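Local coordinates for protein short chain dehydrogenase (Rhodopseudomonas palustris, PDB 3H7A) that probably catalyses NAD(P)-dependent oxidation or reduction of a substrate not yet identified, as a short-chain dehydrogenase/reductase family member, at residues 161-166 against 235-240; 168-173 against 178-183; 37-42 against 64-69. One frame throughout, in Å; residues are numbered along the deposited sequence.

Contact 1. Residues 161-166 against 235-240; sequences GLRAVA and TFEMEI
R163 reaches from helix 153-173 to E237 of strand 237-240 and closes a side-on, two-pronged salt bridge. Its CB stands off to one side of the strand, and the chain runs extended from there. CG lies anti to the backbone N (chi1 -175°) and comes within 3.7 Å of E237 OE2; CD follows at 3.5 Å from the same oxygen. NE then donates to E237 OE2 over 2.7 Å in a nearly straight bond (170°). Beyond CZ, NH2 donates to E237 OE1 at 2.9 Å, again almost linearly. Each carboxylate oxygen uses its syn lone pair, and the guanidinium and carboxylate planes lie only 3° apart, so two parallel bonds hold both flat groups against rotation. The extended E237 chain meets that of R163 at about a right angle. OE2 also accepts a bond from H182 ND1 of the neighbouring strand 178-185, so a second donor helps to fix the carboxylate and would probably favour its ionised form.

One turn further along the helix, the contact becomes apolar. F236 points its ring at A166: CZ lies 3.8 Å from A166 CB, while CE1 comes obliquely to A166 O at 3.5 Å. Q167 and A170 of the same helix also touch this ring. The helix flank packs against F160 and S157 of the second subunit, while T235 and M238 pack on M238 and T235, respectively, of the third subunit, putting this contact between two subunit interfaces. Joining the helix after strand 135-142 to the last strand of the parallel sheet is typical of the Rossmann-type fold of short-chain dehydrogenases, whose tetramers commonly associate through these same elements.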
ATOM      1  N   GLY B 161     -13.755   0.468   5.788  1.00 17.34           N
ATOM      2  CA  GLY B 161     -14.166   0.197   7.172  1.00 17.74           C
ATOM      3  C   GLY B 161     -14.202  -1.292   7.462  1.00 11.56           C
ATOM      4  O   GLY B 161     -13.705  -1.735   8.500  1.00 21.60           O
ATOM      5  N   LEU B 162     -14.775  -2.074   6.541  1.00 19.61           N
ATOM      6  CA  LEU B 162     -14.779  -3.543   6.686  1.00 16.00           C
ATOM      7  C   LEU B 162     -13.347  -4.146   6.702  1.00 18.69           C
ATOM      8  O   LEU B 162     -13.033  -5.069   7.484  1.00 20.23           O
ATOM      9  CB  LEU B 162     -15.628  -4.198   5.566  1.00 16.96           C
ATOM     10  CG  LEU B 162     -15.838  -5.711   5.747  1.00 21.30           C
ATOM     11  CD1 LEU B 162     -16.709  -5.966   6.955  1.00 20.59           C
ATOM     12  CD2 LEU B 162     -16.446  -6.351   4.491  1.00 16.76           C
ATOM     13  N   ARG B 163     -12.480  -3.626   5.833  1.00 17.60           N
ATOM     14  CA  ARG B 163     -11.092  -4.080   5.749  1.00 16.96           C
ATOM     15  C   ARG B 163     -10.370  -3.855   7.077  1.00 20.85           C
ATOM     16  O   ARG B 163      -9.695  -4.753   7.580  1.00 21.74           O
ATOM     17  CB  ARG B 163     -10.369  -3.348   4.610  1.00 18.64           C
ATOM     18  CG  ARG B 163      -8.964  -3.841   4.370  1.00 22.46           C
ATOM     19  CD  ARG B 163      -8.378  -3.151   3.159  1.00 19.97           C
ATOM     20  NE  ARG B 163      -7.084  -3.745   2.843  1.00 20.87           N
ATOM     21  CZ  ARG B 163      -5.926  -3.107   2.935  1.00 29.47           C
ATOM     22  NH1 ARG B 163      -5.888  -1.839   3.331  1.00 23.01           N
ATOM     23  NH2 ARG B 163      -4.805  -3.741   2.618  1.00 27.20           N
ATOM     24  N   ALA B 164     -10.535  -2.673   7.668  1.00  9.83           N
ATOM     25  CA  ALA B 164      -9.950  -2.433   9.006  1.00 13.25           C
ATOM     26  C   ALA B 164     -10.437  -3.398  10.077  1.00 16.97           C
ATOM     27  O   ALA B 164      -9.654  -3.810  10.956  1.00 20.62           O
ATOM     28  CB  ALA B 164     -10.239  -1.056   9.443  1.00 15.29           C
ATOM     29  N   VAL B 165     -11.727  -3.723  10.038  1.00 19.27           N
ATOM     30  CA  VAL B 165     -12.323  -4.618  11.029  1.00 21.90           C
ATOM     31  C   VAL B 165     -11.638  -5.971  10.884  1.00 21.08           C
ATOM     32  O   VAL B 165     -11.161  -6.537  11.872  1.00 19.63           O
ATOM     33  CB  VAL B 165     -13.879  -4.702  10.879  1.00 25.25           C
ATOM     34  CG1 VAL B 165     -14.462  -5.907  11.614  1.00 16.48           C
ATOM     35  CG2 VAL B 165     -14.545  -3.426  11.378  1.00 18.05           C
ATOM     36  N   ALA B 166     -11.548  -6.446   9.640  1.00 15.04           N
ATOM     37  CA  ALA B 166     -10.844  -7.687   9.304  1.00 20.07           C
ATOM     38  C   ALA B 166      -9.386  -7.682   9.774  1.00 23.28           C
ATOM     39  O   ALA B 166      -8.971  -8.621  10.439  1.00 19.44           O
ATOM     40  CB  ALA B 166     -10.941  -7.982   7.807  1.00 18.28           C
ATOM     41  N   THR B 235      -2.949 -16.925   4.701  1.00 26.67           N
ATOM     42  CA  THR B 235      -2.991 -15.644   4.015  1.00 23.43           C
ATOM     43  C   THR B 235      -4.088 -14.798   4.673  1.00 28.62           C
ATOM     44  O   THR B 235      -5.192 -15.296   4.896  1.00 29.58           O
ATOM     45  CB  THR B 235      -3.329 -15.868   2.523  1.00 26.81           C
ATOM     46  OG1 THR B 235      -2.339 -16.719   1.940  1.00 36.74           O
ATOM     47  CG2 THR B 235      -3.364 -14.581   1.758  1.00 23.12           C
ATOM     48  N   PHE B 236      -3.802 -13.534   4.995  1.00 24.21           N
ATOM     49  CA  PHE B 236      -4.866 -12.650   5.452  1.00 25.29           C
ATOM     50  C   PHE B 236      -5.673 -12.102   4.286  1.00 26.28           C
ATOM     51  O   PHE B 236      -6.882 -12.224   4.273  1.00 30.13           O
ATOM     52  CB  PHE B 236      -4.366 -11.502   6.339  1.00 22.53           C
ATOM     53  CG  PHE B 236      -5.377 -10.387   6.498  1.00 25.49           C
ATOM     54  CD1 PHE B 236      -6.512 -10.563   7.285  1.00 23.83           C
ATOM     55  CD2 PHE B 236      -5.200  -9.164   5.835  1.00 19.10           C
ATOM     56  CE1 PHE B 236      -7.477  -9.544   7.413  1.00 19.16           C
ATOM     57  CE2 PHE B 236      -6.156  -8.148   5.942  1.00 12.61           C
ATOM     58  CZ  PHE B 236      -7.299  -8.337   6.738  1.00 20.82           C
ATOM     59  N   GLU B 237      -5.003 -11.496   3.311  1.00 24.78           N
ATOM     60  CA  GLU B 237      -5.694 -10.831   2.215  1.00 18.35           C
ATOM     61  C   GLU B 237      -5.244 -11.378   0.882  1.00 21.84           C
ATOM     62  O   GLU B 237      -4.062 -11.612   0.672  1.00 21.89           O
ATOM     63  CB  GLU B 237      -5.401  -9.337   2.251  1.00 20.30           C
ATOM     64  CG  GLU B 237      -6.380  -8.473   1.503  1.00 21.13           C
ATOM     65  CD  GLU B 237      -6.232  -7.018   1.894  1.00 29.91           C
ATOM     66  OE1 GLU B 237      -5.096  -6.507   1.874  1.00 31.41           O
ATOM     67  OE2 GLU B 237      -7.248  -6.386   2.239  1.00 24.77           O
ATOM     68  N   MET B 238      -6.194 -11.554  -0.025  1.00 22.86           N
ATOM     69  CA  MET B 238      -5.919 -12.137  -1.328  1.00 30.27           C
ATOM     70  C   MET B 238      -6.824 -11.434  -2.327  1.00 30.99           C
ATOM     71  O   MET B 238      -7.988 -11.171  -2.023  1.00 31.14           O
ATOM     72  CB  MET B 238      -6.240 -13.633  -1.281  1.00 32.95           C
ATOM     73  CG  MET B 238      -5.463 -14.447  -2.266  1.00 41.06           C
ATOM     74  SD  MET B 238      -5.637 -16.220  -2.084  1.00 32.01           S
ATOM     75  CE  MET B 238      -7.301 -16.505  -2.662  1.00 27.46           C
ATOM     76  N   GLU B 239      -6.300 -11.111  -3.507  1.00 30.46           N
ATOM     77  CA  GLU B 239      -7.113 -10.484  -4.551  1.00 31.84           C
ATOM     78  C   GLU B 239      -7.200 -11.367  -5.787  1.00 28.08           C
ATOM     79  O   GLU B 239      -6.187 -11.888  -6.242  1.00 36.62           O
ATOM     80  CB  GLU B 239      -6.580  -9.092  -4.930  1.00 29.47           C
ATOM     81  CG  GLU B 239      -7.510  -8.354  -5.893  1.00 41.61           C
ATOM     82  CD  GLU B 239      -7.069  -6.937  -6.257  1.00 43.09           C
ATOM     83  OE1 GLU B 239      -6.089  -6.415  -5.676  1.00 43.97           O
ATOM     84  OE2 GLU B 239      -7.735  -6.345  -7.140  1.00 52.91           O
ATOM     85  N   ILE B 240      -8.410 -11.536  -6.319  1.00 25.68           N
ATOM     86  CA  ILE B 240      -8.631 -12.325  -7.528  1.00 27.28           C
ATOM     87  C   ILE B 240      -9.322 -11.492  -8.594  1.00 30.92           C
ATOM     88  O   ILE B 240     -10.048 -10.558  -8.270  1.00 29.82           O
ATOM     89  CB  ILE B 240      -9.464 -13.610  -7.234  1.00 25.99           C
ATOM     90  CG1 ILE B 240     -10.762 -13.274  -6.480  1.00 26.05           C
ATOM     91  CG2 ILE B 240      -8.642 -14.569  -6.432  1.00 20.38           C
ATOM     92  CD1 ILE B 240     -11.674 -14.471  -6.206  1.00 24.94           C
TER

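Contact 2. Residues 168-173 against 178-183; sequences SMAREL and IHVAHL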
ATOM      1  N   SER B 168      -7.900  -5.809  12.129  1.00 22.17           N
ATOM      2  CA  SER B 168      -7.886  -5.789  13.590  1.00 23.41           C
ATOM      3  C   SER B 168      -8.293  -7.118  14.214  1.00 26.83           C
ATOM      4  O   SER B 168      -7.760  -7.523  15.260  1.00 25.79           O
ATOM      5  CB  SER B 168      -8.818  -4.698  14.091  1.00 27.66           C
ATOM      6  OG  SER B 168      -8.291  -3.424  13.783  1.00 24.24           O
ATOM      7  N   MET B 169      -9.249  -7.787  13.581  1.00 22.19           N
ATOM      8  CA  MET B 169      -9.691  -9.075  14.090  1.00 24.88           C
ATOM      9  C   MET B 169      -8.571 -10.070  13.856  1.00 20.84           C
ATOM     10  O   MET B 169      -8.277 -10.884  14.723  1.00 24.76           O
ATOM     11  CB  MET B 169     -10.996  -9.526  13.426  1.00 21.45           C
ATOM     12  CG  MET B 169     -12.273  -8.809  13.954  1.00 21.42           C
ATOM     13  SD  MET B 169     -13.835  -9.385  13.251  1.00 12.61           S
ATOM     14  CE  MET B 169     -13.695 -11.139  13.581  1.00 20.25           C
ATOM     15  N   ALA B 170      -7.929  -9.981  12.695  1.00 22.70           N
ATOM     16  CA  ALA B 170      -6.826 -10.889  12.355  1.00 24.79           C
ATOM     17  C   ALA B 170      -5.636 -10.754  13.310  1.00 23.50           C
ATOM     18  O   ALA B 170      -5.117 -11.750  13.791  1.00 20.44           O
ATOM     19  CB  ALA B 170      -6.394 -10.711  10.898  1.00 20.80           C
ATOM     20  N   ARG B 171      -5.233  -9.527  13.618  1.00 23.31           N
ATOM     21  CA  ARG B 171      -4.112  -9.321  14.508  1.00 26.86           C
ATOM     22  C   ARG B 171      -4.402  -9.956  15.875  1.00 26.43           C
ATOM     23  O   ARG B 171      -3.518 -10.561  16.464  1.00 30.74           O
ATOM     24  CB  ARG B 171      -3.766  -7.830  14.655  1.00 30.82           C
ATOM     25  CG  ARG B 171      -3.457  -7.068  13.360  1.00 37.10           C
ATOM     26  CD  ARG B 171      -2.127  -7.409  12.694  1.00 48.94           C
ATOM     27  NE  ARG B 171      -0.991  -7.314  13.605  1.00 60.31           N
ATOM     28  CZ  ARG B 171       0.234  -7.759  13.330  1.00 70.91           C
ATOM     29  NH1 ARG B 171       1.199  -7.640  14.235  1.00 72.98           N
ATOM     30  NH2 ARG B 171       0.500  -8.325  12.156  1.00 69.82           N
ATOM     31  N   GLU B 172      -5.648  -9.851  16.339  1.00 25.62           N
ATOM     32  CA  GLU B 172      -6.065 -10.405  17.637  1.00 27.41           C
ATOM     33  C   GLU B 172      -6.298 -11.927  17.656  1.00 26.07           C
ATOM     34  O   GLU B 172      -5.928 -12.602  18.620  1.00 27.87           O
ATOM     35  CB  GLU B 172      -7.317  -9.687  18.156  1.00 26.50           C
ATOM     36  CG  GLU B 172      -7.571  -9.893  19.655  1.00 30.38           C
ATOM     37  CD  GLU B 172      -8.936  -9.397  20.156  1.00 29.90           C
ATOM     38  OE1 GLU B 172      -9.518  -8.464  19.557  1.00 26.55           O
ATOM     39  OE2 GLU B 172      -9.423  -9.945  21.178  1.00 31.42           O
ATOM     40  N   LEU B 173      -6.895 -12.459  16.593  1.00 25.47           N
ATOM     41  CA  LEU B 173      -7.446 -13.819  16.628  1.00 24.61           C
ATOM     42  C   LEU B 173      -6.656 -14.867  15.864  1.00 23.37           C
ATOM     43  O   LEU B 173      -6.811 -16.054  16.139  1.00 23.20           O
ATOM     44  CB  LEU B 173      -8.917 -13.828  16.174  1.00 24.79           C
ATOM     45  CG  LEU B 173      -9.875 -12.804  16.810  1.00 26.32           C
ATOM     46  CD1 LEU B 173     -11.184 -12.754  16.041  1.00 23.31           C
ATOM     47  CD2 LEU B 173     -10.132 -13.050  18.289  1.00 18.46           C
ATOM     48  N   ILE B 178      -7.965 -18.589  14.945  1.00 22.58           N
ATOM     49  CA  ILE B 178      -8.978 -18.177  13.981  1.00 23.80           C
ATOM     50  C   ILE B 178      -8.342 -17.562  12.735  1.00 21.59           C
ATOM     51  O   ILE B 178      -7.690 -16.531  12.805  1.00 25.96           O
ATOM     52  CB  ILE B 178     -10.007 -17.220  14.614  1.00 24.51           C
ATOM     53  CG1 ILE B 178     -10.398 -17.753  16.005  1.00 24.08           C
ATOM     54  CG2 ILE B 178     -11.169 -16.989  13.657  1.00 17.00           C
ATOM     55  CD1 ILE B 178     -11.823 -17.814  16.298  1.00 27.17           C
ATOM     56  N   HIS B 179      -8.549 -18.201  11.592  1.00 19.03           N
ATOM     57  CA  HIS B 179      -8.093 -17.673  10.328  1.00 20.73           C
ATOM     58  C   HIS B 179      -9.077 -16.618   9.835  1.00 24.41           C
ATOM     59  O   HIS B 179     -10.075 -16.938   9.174  1.00 21.51           O
ATOM     60  CB  HIS B 179      -7.979 -18.804   9.301  1.00 21.32           C
ATOM     61  CG  HIS B 179      -7.398 -18.394   7.979  1.00 24.39           C
ATOM     62  ND1 HIS B 179      -7.178 -19.297   6.961  1.00 32.93           N
ATOM     63  CD2 HIS B 179      -6.986 -17.191   7.508  1.00 26.67           C
ATOM     64  CE1 HIS B 179      -6.669 -18.668   5.917  1.00 30.13           C
ATOM     65  NE2 HIS B 179      -6.546 -17.388   6.221  1.00 30.82           N
ATOM     66  N   VAL B 180      -8.780 -15.360  10.137  1.00 21.52           N
ATOM     67  CA  VAL B 180      -9.552 -14.249   9.583  1.00 21.49           C
ATOM     68  C   VAL B 180      -8.948 -13.935   8.222  1.00 23.46           C
ATOM     69  O   VAL B 180      -7.727 -13.860   8.095  1.00 24.36           O
ATOM     70  CB  VAL B 180      -9.504 -12.994  10.495  1.00 20.70           C
ATOM     71  CG1 VAL B 180     -10.427 -11.904   9.982  1.00 21.10           C
ATOM     72  CG2 VAL B 180      -9.885 -13.354  11.916  1.00 18.61           C
ATOM     73  N   ALA B 181      -9.787 -13.787   7.197  1.00 20.97           N
ATOM     74  CA  ALA B 181      -9.286 -13.430   5.877  1.00 16.76           C
ATOM     75  C   ALA B 181     -10.186 -12.429   5.161  1.00 13.47           C
ATOM     76  O   ALA B 181     -11.362 -12.236   5.525  1.00 12.58           O
ATOM     77  CB  ALA B 181      -9.033 -14.679   4.997  1.00 16.34           C
ATOM     78  N   HIS B 182      -9.625 -11.802   4.131  1.00 24.05           N
ATOM     79  CA  HIS B 182     -10.308 -10.771   3.368  1.00 20.89           C
ATOM     80  C   HIS B 182     -10.063 -11.039   1.884  1.00 19.28           C
ATOM     81  O   HIS B 182      -8.945 -10.899   1.402  1.00 20.77           O
ATOM     82  CB  HIS B 182      -9.738  -9.409   3.775  1.00 24.99           C
ATOM     83  CG  HIS B 182     -10.495  -8.233   3.239  1.00 31.96           C
ATOM     84  ND1 HIS B 182      -9.874  -7.174   2.605  1.00 30.91           N
ATOM     85  CD2 HIS B 182     -11.814  -7.929   3.274  1.00 32.24           C
ATOM     86  CE1 HIS B 182     -10.783  -6.282   2.252  1.00 33.71           C
ATOM     87  NE2 HIS B 182     -11.966  -6.715   2.646  1.00 25.85           N
ATOM     88  N   LEU B 183     -11.106 -11.443   1.165  1.00 22.11           N
ATOM     89  CA  LEU B 183     -10.955 -11.771  -0.239  1.00 23.33           C
ATOM     90  C   LEU B 183     -11.497 -10.655  -1.100  1.00 21.30           C
ATOM     91  O   LEU B 183     -12.697 -10.382  -1.079  1.00 23.15           O
ATOM     92  CB  LEU B 183     -11.681 -13.078  -0.583  1.00 24.66           C
ATOM     93  CG  LEU B 183     -11.582 -13.528  -2.045  1.00 30.09           C
ATOM     94  CD1 LEU B 183     -10.154 -13.955  -2.402  1.00 27.50           C
ATOM     95  CD2 LEU B 183     -12.562 -14.661  -2.292  1.00 21.26           C
TER
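V180 presses its branched CB against A170, whose methyl CB meets it at 3.9 Å, where the last turns of helix 153-173 lie over strand 178-183. The axes of the two short elements approach to 7.8 Å and run nearly antiparallel, at 159°. V180 sets both methyls against the M169-A170 backbone: CG1 leans to M169, 4.2 Å from its CB, and CG2 lies 4.0 Å from A170 CA. With CG1 anti to the backbone N and CG2 beside it, the valine spreads across the helix surface. CG2 also faces L173, coming 4.4 Å from its CD1.

L173 and I178 meet flank to flank close to the turn, their CB atoms 3.9 Å apart, and both side chains continue into helix 104-132, touching L130 there. The main chain closes the same corner: I178 N donates to L173 O at 3.0 Å.

The contact thus forms the return half of the beta-alpha-beta crossover that links strands 135-142 and 178-185. Apart from this one backbone bond, which satisfies a carbonyl at the helix end, the chemistry is entirely aliphatic: buried aliphatic carbons hold helix to sheet through shape and exclusion of water, without a charge or side-chain hydrogen bond across the pair.

Contact 3. Residues 37-42 against 64-69; sequences GRRNGE and DARNED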
ATOM      1  N   GLY B  37     -28.235 -17.053   4.493  1.00 28.98           N
ATOM      2  CA  GLY B  37     -29.119 -15.928   4.754  1.00 21.31           C
ATOM      3  C   GLY B  37     -29.152 -14.922   3.620  1.00 28.92           C
ATOM      4  O   GLY B  37     -28.120 -14.607   3.030  1.00 27.91           O
ATOM      5  N   ARG B  38     -30.352 -14.456   3.285  1.00 28.19           N
ATOM      6  CA  ARG B  38     -30.542 -13.302   2.403  1.00 31.21           C
ATOM      7  C   ARG B  38     -31.774 -12.560   2.912  1.00 34.89           C
ATOM      8  O   ARG B  38     -32.499 -13.107   3.739  1.00 34.96           O
ATOM      9  CB  ARG B  38     -30.688 -13.734   0.938  1.00 30.84           C
ATOM     10  CG  ARG B  38     -31.990 -14.428   0.604  1.00 31.70           C
ATOM     11  CD  ARG B  38     -32.064 -14.814  -0.857  1.00 32.32           C
ATOM     12  NE  ARG B  38     -32.267 -13.670  -1.741  1.00 40.04           N
ATOM     13  CZ  ARG B  38     -32.226 -13.738  -3.071  1.00 45.51           C
ATOM     14  NH1 ARG B  38     -31.975 -14.888  -3.686  1.00 38.82           N
ATOM     15  NH2 ARG B  38     -32.431 -12.652  -3.788  1.00 45.08           N
ATOM     16  N   ARG B  39     -31.998 -11.322   2.465  1.00 38.00           N
ATOM     17  CA  ARG B  39     -33.141 -10.535   2.955  1.00 41.79           C
ATOM     18  C   ARG B  39     -34.468 -11.269   2.823  1.00 38.81           C
ATOM     19  O   ARG B  39     -35.206 -11.360   3.790  1.00 39.06           O
ATOM     20  CB  ARG B  39     -33.221  -9.133   2.329  1.00 46.94           C
ATOM     21  CG  ARG B  39     -32.497  -8.070   3.148  1.00 62.55           C
ATOM     22  CD  ARG B  39     -33.269  -6.756   3.181  1.00 74.96           C
ATOM     23  NE  ARG B  39     -32.961  -5.881   2.047  1.00 85.25           N
ATOM     24  CZ  ARG B  39     -31.998  -4.959   2.038  1.00 90.92           C
ATOM     25  NH1 ARG B  39     -31.808  -4.209   0.959  1.00 87.95           N
ATOM     26  NH2 ARG B  39     -31.219  -4.781   3.102  1.00 93.89           N
ATOM     27  N   ASN B  40     -34.744 -11.833   1.651  1.00 41.32           N
ATOM     28  CA  ASN B  40     -35.947 -12.653   1.481  1.00 46.13           C
ATOM     29  C   ASN B  40     -35.616 -14.140   1.347  1.00 41.78           C
ATOM     30  O   ASN B  40     -35.294 -14.622   0.259  1.00 36.16           O
ATOM     31  CB  ASN B  40     -36.802 -12.149   0.304  1.00 53.37           C
ATOM     32  CG  ASN B  40     -38.060 -12.988   0.077  1.00 61.60           C
ATOM     33  OD1 ASN B  40     -38.394 -13.306  -1.061  1.00 71.27           O
ATOM     34  ND2 ASN B  40     -38.754 -13.351   1.159  1.00 60.97           N
ATOM     35  N   GLY B  41     -35.725 -14.853   2.470  1.00 42.97           N
ATOM     36  CA  GLY B  41     -35.308 -16.253   2.584  1.00 43.62           C
ATOM     37  C   GLY B  41     -36.057 -17.239   1.716  1.00 47.34           C
ATOM     38  O   GLY B  41     -35.542 -18.304   1.401  1.00 47.47           O
ATOM     39  N   GLU B  42     -37.276 -16.883   1.323  1.00 51.64           N
ATOM     40  CA  GLU B  42     -38.056 -17.704   0.405  1.00 56.95           C
ATOM     41  C   GLU B  42     -37.412 -17.788  -0.985  1.00 50.21           C
ATOM     42  O   GLU B  42     -37.564 -18.792  -1.673  1.00 49.43           O
ATOM     43  CB  GLU B  42     -39.499 -17.201   0.328  1.00 58.80           C
ATOM     44  CG  GLU B  42     -40.297 -17.459   1.621  1.00 72.94           C
ATOM     45  CD  GLU B  42     -41.665 -16.773   1.652  1.00 75.58           C
ATOM     46  OE1 GLU B  42     -42.552 -17.255   2.395  1.00 83.68           O
ATOM     47  OE2 GLU B  42     -41.856 -15.753   0.944  1.00 85.97           O
ATOM     48  N   ASP B  64     -31.801  -9.853   7.628  1.00 36.17           N
ATOM     49  CA  ASP B  64     -31.376  -8.505   7.322  1.00 34.45           C
ATOM     50  C   ASP B  64     -30.133  -8.203   8.155  1.00 31.57           C
ATOM     51  O   ASP B  64     -30.216  -7.922   9.353  1.00 32.09           O
ATOM     52  CB  ASP B  64     -32.498  -7.508   7.603  1.00 36.06           C
ATOM     53  CG  ASP B  64     -32.113  -6.083   7.259  1.00 43.34           C
ATOM     54  OD1 ASP B  64     -31.221  -5.870   6.408  1.00 45.82           O
ATOM     55  OD2 ASP B  64     -32.720  -5.170   7.843  1.00 51.26           O
ATOM     56  N   ALA B  65     -28.983  -8.236   7.487  1.00 30.74           N
ATOM     57  CA  ALA B  65     -27.684  -8.166   8.147  1.00 26.84           C
ATOM     58  C   ALA B  65     -27.394  -6.833   8.829  1.00 27.63           C
ATOM     59  O   ALA B  65     -26.545  -6.779   9.713  1.00 28.89           O
ATOM     60  CB  ALA B  65     -26.577  -8.541   7.175  1.00 33.77           C
ATOM     61  N   ARG B  66     -28.123  -5.776   8.458  1.00 23.29           N
ATOM     62  CA  ARG B  66     -28.066  -4.505   9.187  1.00 28.90           C
ATOM     63  C   ARG B  66     -28.561  -4.648  10.620  1.00 31.46           C
ATOM     64  O   ARG B  66     -28.162  -3.888  11.495  1.00 36.51           O
ATOM     65  CB  ARG B  66     -28.904  -3.436   8.499  1.00 29.88           C
ATOM     66  CG  ARG B  66     -28.445  -3.069   7.119  1.00 35.58           C
ATOM     67  CD  ARG B  66     -29.413  -2.101   6.486  1.00 40.44           C
ATOM     68  NE  ARG B  66     -30.710  -2.725   6.255  1.00 51.47           N
ATOM     69  CZ  ARG B  66     -31.594  -2.305   5.360  1.00 58.77           C
ATOM     70  NH1 ARG B  66     -31.327  -1.253   4.589  1.00 58.27           N
ATOM     71  NH2 ARG B  66     -32.744  -2.949   5.228  1.00 59.60           N
ATOM     72  N   ASN B  67     -29.443  -5.619  10.847  1.00 32.34           N
ATOM     73  CA  ASN B  67     -30.065  -5.831  12.147  1.00 32.51           C
ATOM     74  C   ASN B  67     -29.190  -6.755  13.008  1.00 26.02           C
ATOM     75  O   ASN B  67     -29.118  -7.964  12.772  1.00 31.90           O
ATOM     76  CB  ASN B  67     -31.486  -6.383  11.937  1.00 31.79           C
ATOM     77  CG  ASN B  67     -32.357  -6.324  13.193  1.00 49.03           C
ATOM     78  OD1 ASN B  67     -31.907  -6.562  14.318  1.00 35.73           O
ATOM     79  ND2 ASN B  67     -33.633  -6.028  12.987  1.00 56.28           N
ATOM     80  N   GLU B  68     -28.532  -6.172  14.008  1.00 25.10           N
ATOM     81  CA  GLU B  68     -27.566  -6.893  14.843  1.00 25.11           C
ATOM     82  C   GLU B  68     -28.172  -8.036  15.651  1.00 29.96           C
ATOM     83  O   GLU B  68     -27.480  -8.992  15.984  1.00 25.32           O
ATOM     84  CB  GLU B  68     -26.814  -5.931  15.769  1.00 26.47           C
ATOM     85  CG  GLU B  68     -27.683  -5.115  16.728  1.00 28.75           C
ATOM     86  CD  GLU B  68     -28.198  -3.811  16.129  1.00 35.16           C
ATOM     87  OE1 GLU B  68     -28.106  -3.618  14.897  1.00 31.32           O
ATOM     88  OE2 GLU B  68     -28.702  -2.979  16.906  1.00 36.97           O
ATOM     89  N   ASP B  69     -29.464  -7.925  15.954  1.00 33.81           N
ATOM     90  CA  ASP B  69     -30.180  -8.942  16.709  1.00 33.27           C
ATOM     91  C   ASP B  69     -30.434 -10.151  15.828  1.00 29.52           C
ATOM     92  O   ASP B  69     -30.328 -11.282  16.285  1.00 34.25           O
ATOM     93  CB  ASP B  69     -31.488  -8.369  17.259  1.00 37.96           C
ATOM     94  CG  ASP B  69     -31.255  -7.244  18.263  1.00 52.96           C
ATOM     95  OD1 ASP B  69     -30.281  -7.320  19.048  1.00 59.33           O
ATOM     96  OD2 ASP B  69     -32.051  -6.278  18.263  1.00 67.54           O
TER
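R39 bends at chi2 and chi3 (-87°), which brings its guanidinium round to D64 and R66, while R66 folds back at its own chi3 (-66°) to the same carboxylate. The D64 carboxylate lies beside the stacked pair of arginines and is shared by both. R39 NH2 donates to D64 OD1 in a weak bond of 3.5 Å, with the oxygen at the edge of the guanidinium, although the two planes stand steeply to each other. R66 adds two bonds: NE reaches OD1 of D64 at 3.2 Å, tilted from the guanidinium plane, and NH2 gives a weak bond to OD2 at 3.4 Å.

The guanidinium groups also stack. R39 NH2 lies over one face of the R66 group near its rim, 3.2 Å from R66 NH2; the centres are 4.3 Å apart and the planes 24° from parallel. The shared carboxylate would probably balance the two positive charges. A leucine in place of R66 would probably cost D64 its two bonds from that side chain, leaving the weak R39 bond across this contact, and take away the flat surface on which the R39 guanidinium rests.

A type I turn from D64 to N67 sets R66 beside D64, and N67 OD1 N-caps helix 68-81 by accepting from D69 N. The first segment spans the carboxyl end of strand 33-38 and the loop after it; the second follows strand 57-62. In Rossmann-type dehydrogenases these loops commonly border the adenosine half of the cofactor; basic residues after the second strand are consistent with NADP(H) binding, as in relatives of this family.

How the contacts relate
All three contacts belong to one parallel sheet and its flanking helices. Contact 3 closes first along the chain, joining the carboxyl end of strand 33-38 and its loop to the segment after strand 57-62, in the first half of the fold. Contact 2 comes later and is nested inside the longer loop closed by contact 1. These two share helix 153-173 and neighbouring strands 178-185 and 237-240; their centres lie 8 Å apart, where helix and last strand meet other subunits. Contact 3 is on the opposite side of the chain's centre, its centre 23 to 24 Å from theirs; with a slighter touch on the second subunit, it lies near the probable cofactor site.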